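Long-range contact in insecticidal crystal protein Cry35Ab1 (Bacillus thuringiensis, PDB 4JP0), which acts with Cry34Ab1 as one half of a binary insecticidal toxin that kills western corn rootworm larvae, probably by attacking the midgut epithelium: residues Lys68-Ile77 and Ser80-Trp91. Sequence-based numbering, arbitrary orientation. Where two conformers were deposited one is given.
Sequences KVWNVNNDKI and STYSSTNSIQKW
Gln89 reaches across to Asn71 and ties the loop to the hairpin. Its chain, extended beyond CG, carries the amide to Asn71, between Thr81 O and Ser83 N. A primary amide suits this place, offering two N-H donors and an acceptor: NE2 donates to Asn71 OD1 at 3.1 Å and also to Thr81 O within its own loop. Both acceptors lie close to the plane of the Gln89 amide, whereas the Asn71 amide is turned 73° from it. OE1 accepts Ser83 N on a lone pair in the carbonyl plane, a nearly straight bond (169°), so three bonds fix the amide's rotation. Val69 CG2 lies against Gln89 CD at 3.6 Å; its other methyl, CG1, meets Tyr82 CB.

Further along, flat Trp91 offers a face to the Trp70 ring edge (planes at 84°, six-membered centroids 5.6 Å apart) and an edge to Ile77 CD1, while Val72 CG2 approaches obliquely. A water donates to both Trp70 O and Gln89 O and weakly accepts from Trp91 NE1. Val69 and Ser80 form an antiparallel hydrogen-bonded pair closing the hairpin; Val72 N to Ile88 O joins the loop to it.

Within this ricin-type beta-trefoil domain, one amide thus cross-links three points and helps hold the loop, while indoles and aliphatic groups seal it to the hairpin.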
loop_
_atom_site.group_PDB
_atom_site.type_symbol
_atom_site.label_atom_id
_atom_site.label_comp_id
_atom_site.label_asym_id
_atom_site.label_seq_id
_atom_site.Cartn_x
_atom_site.Cartn_y
_atom_site.Cartn_z
ATOM N N LYS A 68 3.059 -2.293 -21.341
ATOM C CA LYS A 68 3.451 -0.888 -21.277
ATOM C C LYS A 68 2.159 -0.026 -21.358
ATOM O O LYS A 68 1.067 -0.522 -21.678
ATOM C CB LYS A 68 4.406 -0.555 -22.401
ATOM C CG LYS A 68 5.832 -1.159 -22.210
ATOM C CD LYS A 68 6.651 -0.865 -23.435
ATOM C CE LYS A 68 7.935 -1.715 -23.484
ATOM N NZ LYS A 68 8.939 -1.325 -22.480
ATOM N N VAL A 69 2.277 1.261 -21.051
ATOM C CA VAL A 69 1.127 2.121 -20.927
ATOM C C VAL A 69 1.195 3.328 -21.846
ATOM O O VAL A 69 2.273 3.738 -22.296
ATOM C CB VAL A 69 1.009 2.650 -19.462
ATOM C CG1 VAL A 69 1.025 1.457 -18.453
ATOM C CG2 VAL A 69 2.159 3.583 -19.135
ATOM N N TRP A 70 0.046 3.937 -22.105
ATOM C CA TRP A 70 0.055 5.097 -22.991
ATOM C C TRP A 70 0.982 6.171 -22.431
ATOM O O TRP A 70 0.947 6.510 -21.227
ATOM C CB TRP A 70 -1.352 5.658 -23.219
ATOM C CG TRP A 70 -2.243 4.862 -24.136
ATOM C CD1 TRP A 70 -2.130 3.538 -24.514
ATOM C CD2 TRP A 70 -3.414 5.353 -24.755
ATOM N NE1 TRP A 70 -3.191 3.194 -25.334
ATOM C CE2 TRP A 70 -3.982 4.299 -25.502
ATOM C CE3 TRP A 70 -4.043 6.595 -24.762
ATOM C CZ2 TRP A 70 -5.142 4.459 -26.250
ATOM C CZ3 TRP A 70 -5.206 6.743 -25.501
ATOM C CH2 TRP A 70 -5.733 5.681 -26.226
ATOM N N ASN A 71 1.763 6.754 -23.323
ATOM C CA ASN A 71 2.813 7.638 -22.937
ATOM C C ASN A 71 2.922 8.721 -23.982
ATOM O O ASN A 71 2.954 8.434 -25.158
ATOM C CB ASN A 71 4.098 6.804 -22.884
ATOM C CG ASN A 71 5.337 7.615 -22.550
ATOM O OD1 ASN A 71 5.670 7.794 -21.363
ATOM N ND2 ASN A 71 6.088 8.035 -23.588
ATOM N N VAL A 72 2.915 9.976 -23.545
ATOM C CA VAL A 72 2.914 11.076 -24.485
ATOM C C VAL A 72 4.305 11.640 -24.690
ATOM O O VAL A 72 5.000 11.991 -23.725
ATOM C CB VAL A 72 2.004 12.209 -23.987
ATOM C CG1 VAL A 72 2.022 13.417 -24.950
ATOM C CG2 VAL A 72 0.586 11.676 -23.779
ATOM N N ASN A 73 4.708 11.730 -25.946
ATOM C CA ASN A 73 5.983 12.371 -26.281
ATOM C C ASN A 73 5.740 13.285 -27.461
ATOM O O ASN A 73 5.296 12.825 -28.502
ATOM C CB ASN A 73 6.995 11.345 -26.717
ATOM C CG ASN A 73 7.492 10.487 -25.601
ATOM O OD1 ASN A 73 7.518 9.240 -25.718
ATOM N ND2 ASN A 73 7.959 11.124 -24.521
ATOM N N ASN A 74 5.994 14.575 -27.300
ATOM C CA ASN A 74 5.810 15.490 -28.430
ATOM C C ASN A 74 4.483 15.315 -29.175
ATOM O O ASN A 74 4.440 15.179 -30.394
ATOM C CB ASN A 74 7.003 15.334 -29.379
ATOM C CG ASN A 74 8.340 15.679 -28.694
ATOM O OD1 ASN A 74 8.451 16.720 -28.052
ATOM N ND2 ASN A 74 9.343 14.807 -28.829
ATOM N N ASP A 75 3.403 15.275 -28.403
ATOM C CA ASP A 75 2.034 15.202 -28.927
ATOM C C ASP A 75 1.659 13.908 -29.574
ATOM O O ASP A 75 0.573 13.805 -30.126
ATOM C CB ASP A 75 1.742 16.344 -29.903
ATOM C CG ASP A 75 1.991 17.705 -29.283
ATOM O OD1 ASP A 75 1.632 17.948 -28.123
ATOM O OD2 ASP A 75 2.640 18.594 -30.045
ATOM N N LYS A 76 2.559 12.931 -29.536
ATOM C CA LYS A 76 2.241 11.628 -30.106
ATOM C C LYS A 76 2.101 10.666 -28.946
ATOM O O LYS A 76 2.589 10.964 -27.852
ATOM C CB LYS A 76 3.362 11.185 -31.046
ATOM C CG LYS A 76 3.532 12.121 -32.240
ATOM C CD LYS A 76 4.872 11.979 -32.941
ATOM C CE LYS A 76 6.001 12.786 -32.316
ATOM N NZ LYS A 76 5.928 14.243 -32.611
ATOM N N ILE A 77 1.448 9.521 -29.161
ATOM C CA ILE A 77 1.277 8.566 -28.092
ATOM C C ILE A 77 1.954 7.277 -28.501
ATOM O O ILE A 77 1.773 6.807 -29.635
ATOM C CB ILE A 77 -0.225 8.205 -27.852
ATOM C CG1 ILE A 77 -1.097 9.447 -27.633
ATOM C CG2 ILE A 77 -0.295 7.258 -26.679
ATOM C CD1 ILE A 77 -0.550 10.377 -26.594
ATOM N N SER A 80 4.933 2.932 -23.239
ATOM C CA SER A 80 6.241 2.856 -22.597
ATOM C C SER A 80 6.106 2.229 -21.218
ATOM O O SER A 80 5.013 2.157 -20.650
ATOM C CB SER A 80 6.857 4.255 -22.408
ATOM O OG SER A 80 6.971 4.982 -23.614
ATOM N N THR A 81 7.222 1.793 -20.667
ATOM C CA THR A 81 7.193 1.240 -19.323
ATOM C C THR A 81 6.562 2.218 -18.308
ATOM O O THR A 81 6.970 3.381 -18.205
ATOM C CB THR A 81 8.630 0.914 -18.897
ATOM O OG1 THR A 81 9.180 -0.035 -19.815
ATOM C CG2 THR A 81 8.655 0.212 -17.536
ATOM N N TYR A 82 5.618 1.723 -17.512
ATOM C CA TYR A 82 4.970 2.554 -16.542
ATOM C C TYR A 82 5.984 3.136 -15.603
ATOM O O TYR A 82 6.905 2.445 -15.157
ATOM C CB TYR A 82 3.945 1.755 -15.716
ATOM C CG TYR A 82 3.387 2.558 -14.572
ATOM C CD1 TYR A 82 2.674 3.747 -14.808
ATOM C CD2 TYR A 82 3.578 2.155 -13.255
ATOM C CE1 TYR A 82 2.152 4.506 -13.767
ATOM C CE2 TYR A 82 3.060 2.904 -12.207
ATOM C CZ TYR A 82 2.356 4.080 -12.469
ATOM O OH TYR A 82 1.832 4.804 -11.432
ATOM N N SER A 83 5.842 4.421 -15.333
ATOM C CA SER A 83 6.661 5.061 -14.310
ATOM C C SER A 83 5.748 5.892 -13.406
ATOM O O SER A 83 5.057 6.795 -13.923
ATOM C CB SER A 83 7.689 5.979 -14.947
ATOM O OG SER A 83 8.198 6.844 -13.932
ATOM N N SER A 84 5.757 5.626 -12.083
ATOM C CA SER A 84 4.845 6.342 -11.198
ATOM C C SER A 84 5.290 7.783 -10.961
ATOM O O SER A 84 4.603 8.541 -10.303
ATOM C CB SER A 84 4.585 5.598 -9.869
ATOM O OG SER A 84 5.748 5.572 -9.051
ATOM N N THR A 85 6.421 8.169 -11.538
ATOM C CA THR A 85 6.871 9.531 -11.403
ATOM C C THR A 85 6.817 10.276 -12.720
ATOM O O THR A 85 7.298 11.407 -12.803
ATOM C CB THR A 85 8.286 9.579 -10.781
ATOM O OG1 THR A 85 9.156 8.649 -11.447
ATOM C CG2 THR A 85 8.237 9.048 -9.347
ATOM N N ASN A 86 6.224 9.658 -13.742
ATOM C CA ASN A 86 6.125 10.281 -15.055
ATOM C C ASN A 86 4.721 10.804 -15.359
ATOM O O ASN A 86 3.821 10.024 -15.710
ATOM C CB ASN A 86 6.521 9.297 -16.154
ATOM C CG ASN A 86 6.894 10.000 -17.427
ATOM O OD1 ASN A 86 6.645 11.195 -17.562
ATOM N ND2 ASN A 86 7.541 9.284 -18.349
ATOM N N SER A 87 4.559 12.126 -15.267
ATOM C CA SER A 87 3.243 12.763 -15.409
ATOM C C SER A 87 2.604 12.546 -16.780
ATOM O O SER A 87 1.374 12.529 -16.908
ATOM C CB SER A 87 3.318 14.261 -15.089
ATOM O OG SER A 87 3.726 15.030 -16.214
ATOM N N ILE A 88 3.446 12.339 -17.788
ATOM C CA ILE A 88 2.953 12.171 -19.153
ATOM C C ILE A 88 2.290 10.853 -19.391
ATOM O O ILE A 88 2.008 10.531 -20.542
ATOM C CB ILE A 88 4.105 12.246 -20.140
ATOM C CG1 ILE A 88 5.050 11.049 -19.887
ATOM C CG2 ILE A 88 4.803 13.604 -20.071
ATOM C CD1 ILE A 88 6.004 10.692 -21.085
ATOM N N GLN A 89 2.126 10.030 -18.359
ATOM C CA GLN A 89 1.379 8.799 -18.555
ATOM C C GLN A 89 0.018 8.873 -17.864
ATOM O O GLN A 89 -0.714 7.899 -17.845
ATOM C CB GLN A 89 2.172 7.616 -18.031
ATOM C CG GLN A 89 3.468 7.394 -18.822
ATOM C CD GLN A 89 4.337 6.328 -18.210
ATOM O OE1 GLN A 89 4.099 5.907 -17.087
ATOM N NE2 GLN A 89 5.347 5.902 -18.932
ATOM N N LYS A 90 -0.306 10.020 -17.268
ATOM C CA LYS A 90 -1.600 10.150 -16.547
ATOM C C LYS A 90 -2.723 10.738 -17.411
ATOM O O LYS A 90 -2.511 11.698 -18.161
ATOM C CB LYS A 90 -1.435 11.009 -15.280
ATOM C CG LYS A 90 -0.389 10.463 -14.282
ATOM C CD LYS A 90 -0.472 11.234 -12.947
ATOM C CE LYS A 90 0.136 12.600 -13.107
ATOM N NZ LYS A 90 0.159 13.457 -11.818
ATOM N N TRP A 91 -3.920 10.190 -17.303
ATOM C CA TRP A 91 -5.036 10.632 -18.139
ATOM C C TRP A 91 -6.269 10.956 -17.318
ATOM O O TRP A 91 -6.450 10.421 -16.214
ATOM C CB TRP A 91 -5.409 9.512 -19.150
ATOM C CG TRP A 91 -4.225 9.135 -19.992
ATOM C CD1 TRP A 91 -3.263 8.227 -19.695
ATOM C CD2 TRP A 91 -3.866 9.717 -21.239
ATOM N NE1 TRP A 91 -2.320 8.199 -20.692
ATOM C CE2 TRP A 91 -2.676 9.104 -21.662
ATOM C CE3 TRP A 91 -4.447 10.698 -22.054
ATOM C CZ2 TRP A 91 -2.051 9.427 -22.871
ATOM C CZ3 TRP A 91 -3.831 11.018 -23.255
ATOM C CH2 TRP A 91 -2.640 10.405 -23.639
HETATM O O HOH W 1 9.587 1.582 -22.595
HETATM O O HOH W 2 -1.128 5.738 -19.336
#